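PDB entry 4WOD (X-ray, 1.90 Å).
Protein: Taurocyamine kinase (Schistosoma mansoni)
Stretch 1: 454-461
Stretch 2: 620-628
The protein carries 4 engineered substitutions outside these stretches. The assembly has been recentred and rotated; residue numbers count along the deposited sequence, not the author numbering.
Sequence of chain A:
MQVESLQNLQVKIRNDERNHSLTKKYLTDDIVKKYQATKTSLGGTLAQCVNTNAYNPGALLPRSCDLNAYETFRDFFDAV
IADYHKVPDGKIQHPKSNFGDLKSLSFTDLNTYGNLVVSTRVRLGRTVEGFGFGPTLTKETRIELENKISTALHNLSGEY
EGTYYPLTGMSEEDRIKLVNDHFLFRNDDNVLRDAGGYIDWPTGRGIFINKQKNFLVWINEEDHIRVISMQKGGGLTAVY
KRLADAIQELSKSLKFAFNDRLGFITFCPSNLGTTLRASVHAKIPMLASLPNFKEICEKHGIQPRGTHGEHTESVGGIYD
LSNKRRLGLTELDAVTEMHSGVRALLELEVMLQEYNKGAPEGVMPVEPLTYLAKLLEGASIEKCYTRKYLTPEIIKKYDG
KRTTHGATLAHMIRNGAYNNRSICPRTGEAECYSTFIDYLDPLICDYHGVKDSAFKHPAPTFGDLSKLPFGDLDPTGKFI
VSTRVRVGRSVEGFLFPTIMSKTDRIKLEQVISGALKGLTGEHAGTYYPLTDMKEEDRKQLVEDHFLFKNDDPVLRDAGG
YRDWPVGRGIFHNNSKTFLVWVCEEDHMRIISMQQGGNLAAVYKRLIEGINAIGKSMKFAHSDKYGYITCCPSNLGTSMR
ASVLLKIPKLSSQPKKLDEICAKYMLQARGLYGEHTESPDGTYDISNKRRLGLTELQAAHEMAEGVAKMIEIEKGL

Stretch 1 (454-461) AFKHPAPT
Stretch 2 620-628: AHSDKYGYI

Stretch 1 is an extended segment without regular structure, phi/psi staying near -50/140 from Lys456 to Pro458, and it lies against a tight turn of stretch 2 between strands 621-622 and 626-627. Together they bury 377 Å². The turn is closed by paired backbone bonds, Ser622 N to Gly626 O at 2.6 Å and Gly626 N to Ser622 O at 2.9 Å, with Ile628 N to Ala620 O at 3.1 Å continuing the pairing farther from the turn.

His621 (chi1 -174°, t; chi2 -87°) directs its CA-to-CB bond toward stretch 1. Its NE2 lies 4.1 Å from Pro460 CD, and a water links the two segments, 3.0 Å from His621 NE2 and donating to Pro458 O at 2.7 Å.

Ser622 (chi1 163°, t) braces the turn from within: Tyr625 N donates to Ser622 OG at 2.9 Å.

Asp623 sets the register, its CA being 4.6 Å from that of Lys456. Its carbonyl receives the one backbone hydrogen bond across the contact, His457 N to Asp623 O, short at 2.5 Å and nearly linear at 170°. Its side chain (chi1 -89°, chi2 4°) starts sideways but ends nearer stretch 1, where Lys456 NZ and Asp623 OD2 form a salt bridge with a weak hydrogen bond at 3.4 Å. Lys456 runs m, t, t, m.

The CA-to-CB bonds of Lys624 and Tyr625 point away from stretch 1, and the closest contacts of both residues with His457 are made by backbone atoms: Tyr625 C is 3.7 Å from His457 CD2.

Gly626, at phi/psi 77/-143, places its CA 3.5 Å from the His457 ring centroid, 18° off the normal, a CH-pi contact. An ideal CB would fall 2.5 Å from His457 CE1. The ring (chi1 -167°, t; chi2 -92°) is also tethered by His457 ND1 to Pro458 O, 3.0 Å.

Tyr627 (chi1 -75°, m; chi2 -71°) reaches Pro460, C-gamma exo, with Tyr627 OH 3.3 Å from Pro460 CG.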

# COMPACT_ATOMS: atom_id res chain seq x y z
N ALA A 454 -42.73 7.00 11.28
CA ALA A 454 -43.54 5.84 11.65
C ALA A 454 -43.74 4.89 10.48
O ALA A 454 -44.05 3.71 10.68
CB ALA A 454 -44.89 6.30 12.17
N PHE A 455 -43.60 5.42 9.27
CA PHE A 455 -43.97 4.70 8.05
C PHE A 455 -42.83 3.88 7.43
O PHE A 455 -41.67 4.31 7.43
CB PHE A 455 -44.51 5.68 7.01
CG PHE A 455 -45.73 6.45 7.46
CD1 PHE A 455 -46.98 5.85 7.45
CD2 PHE A 455 -45.61 7.77 7.89
CE1 PHE A 455 -48.11 6.55 7.87
CE2 PHE A 455 -46.74 8.48 8.30
CZ PHE A 455 -47.99 7.86 8.29
N LYS A 456 -43.18 2.72 6.88
CA LYS A 456 -42.23 1.95 6.07
C LYS A 456 -41.76 2.80 4.91
O LYS A 456 -42.57 3.54 4.32
CB LYS A 456 -42.86 0.67 5.53
CG LYS A 456 -43.87 -0.01 6.42
CD LYS A 456 -44.57 -1.12 5.64
CE LYS A 456 -45.45 -1.97 6.55
NZ LYS A 456 -44.63 -2.67 7.57
N HIS A 457 -40.47 2.71 4.58
CA HIS A 457 -39.89 3.33 3.38
C HIS A 457 -40.80 3.00 2.21
O HIS A 457 -41.35 1.91 2.14
CB HIS A 457 -38.46 2.81 3.12
CG HIS A 457 -37.67 3.60 2.11
ND1 HIS A 457 -37.65 3.29 0.76
CD2 HIS A 457 -36.87 4.69 2.26
CE1 HIS A 457 -36.87 4.15 0.12
NE2 HIS A 457 -36.39 5.01 1.01
N PRO A 458 -40.98 3.97 1.29
CA PRO A 458 -41.78 3.68 0.09
C PRO A 458 -41.29 2.41 -0.59
O PRO A 458 -40.08 2.15 -0.60
CB PRO A 458 -41.54 4.92 -0.81
CG PRO A 458 -40.49 5.78 -0.12
CD PRO A 458 -40.52 5.37 1.33
N ALA A 459 -42.20 1.59 -1.12
CA ALA A 459 -41.79 0.46 -1.95
C ALA A 459 -41.03 1.00 -3.15
O ALA A 459 -41.13 2.19 -3.46
CB ALA A 459 -42.99 -0.37 -2.39
N PRO A 460 -40.23 0.14 -3.81
CA PRO A 460 -39.63 0.57 -5.08
C PRO A 460 -40.68 1.17 -6.00
O PRO A 460 -41.64 0.49 -6.36
CB PRO A 460 -39.04 -0.74 -5.65
CG PRO A 460 -39.27 -1.81 -4.58
CD PRO A 460 -39.61 -1.10 -3.32
N THR A 461 -40.52 2.44 -6.34
CA THR A 461 -41.48 3.14 -7.19
C THR A 461 -40.74 3.63 -8.43
O THR A 461 -40.25 4.76 -8.46
CB THR A 461 -42.16 4.32 -6.46
OG1 THR A 461 -42.73 3.86 -5.23
CG2 THR A 461 -43.24 4.96 -7.31
N ALA A 620 -31.19 -6.96 -0.51
CA ALA A 620 -31.35 -6.50 0.87
C ALA A 620 -32.17 -5.18 0.93
O ALA A 620 -31.82 -4.18 0.31
CB ALA A 620 -29.97 -6.32 1.53
N HIS A 621 -33.27 -5.17 1.68
CA HIS A 621 -34.15 -3.99 1.72
C HIS A 621 -34.67 -3.73 3.14
O HIS A 621 -34.94 -4.66 3.88
CB HIS A 621 -35.34 -4.17 0.76
CG HIS A 621 -36.21 -2.96 0.63
ND1 HIS A 621 -37.26 -2.70 1.48
CD2 HIS A 621 -36.21 -1.95 -0.29
CE1 HIS A 621 -37.86 -1.57 1.12
NE2 HIS A 621 -37.24 -1.10 0.05
N SER A 622 -34.83 -2.46 3.49
CA SER A 622 -35.21 -2.09 4.85
C SER A 622 -36.51 -1.28 4.92
O SER A 622 -36.75 -0.39 4.10
CB SER A 622 -34.08 -1.28 5.51
OG SER A 622 -34.54 -0.58 6.64
N ASP A 623 -37.34 -1.57 5.91
CA ASP A 623 -38.54 -0.77 6.14
C ASP A 623 -38.16 0.67 6.53
O ASP A 623 -38.82 1.63 6.14
CB ASP A 623 -39.41 -1.41 7.22
CG ASP A 623 -40.40 -2.41 6.67
OD1 ASP A 623 -40.38 -2.69 5.45
OD2 ASP A 623 -41.21 -2.93 7.48
N LYS A 624 -37.07 0.79 7.27
CA LYS A 624 -36.51 2.08 7.67
C LYS A 624 -35.84 2.81 6.48
O LYS A 624 -36.17 3.97 6.18
CB LYS A 624 -35.48 1.90 8.80
CG LYS A 624 -35.98 1.12 10.03
CD LYS A 624 -34.94 1.10 11.19
CE LYS A 624 -33.77 0.16 10.92
NZ LYS A 624 -34.09 -1.30 11.00
N TYR A 625 -34.90 2.14 5.81
CA TYR A 625 -33.99 2.84 4.89
C TYR A 625 -34.11 2.50 3.40
O TYR A 625 -33.33 3.01 2.60
CB TYR A 625 -32.53 2.60 5.32
CG TYR A 625 -32.28 2.89 6.79
CD1 TYR A 625 -32.63 4.12 7.34
CD2 TYR A 625 -31.72 1.92 7.62
CE1 TYR A 625 -32.42 4.38 8.69
CE2 TYR A 625 -31.50 2.18 8.96
CZ TYR A 625 -31.86 3.40 9.49
OH TYR A 625 -31.64 3.65 10.83
N GLY A 626 -35.05 1.65 3.00
CA GLY A 626 -35.12 1.28 1.58
C GLY A 626 -34.02 0.29 1.22
O GLY A 626 -33.70 -0.58 2.03
N TYR A 627 -33.44 0.40 0.02
CA TYR A 627 -32.39 -0.55 -0.34
C TYR A 627 -31.15 -0.35 0.54
O TYR A 627 -30.70 0.78 0.80
CB TYR A 627 -32.03 -0.46 -1.85
CG TYR A 627 -33.12 -1.12 -2.68
CD1 TYR A 627 -33.29 -2.50 -2.67
CD2 TYR A 627 -34.01 -0.36 -3.42
CE1 TYR A 627 -34.29 -3.11 -3.40
CE2 TYR A 627 -35.03 -0.95 -4.16
CZ TYR A 627 -35.16 -2.33 -4.14
OH TYR A 627 -36.17 -2.92 -4.85
N ILE A 628 -30.66 -1.46 1.06
CA ILE A 628 -29.48 -1.46 1.92
C ILE A 628 -28.21 -1.55 1.10
O ILE A 628 -28.13 -2.33 0.14
CB ILE A 628 -29.55 -2.64 2.92
CG1 ILE A 628 -30.71 -2.40 3.88
CG2 ILE A 628 -28.20 -2.82 3.67
CD1 ILE A 628 -31.22 -3.66 4.51
O HOH W 1 -37.85 1.27 -1.77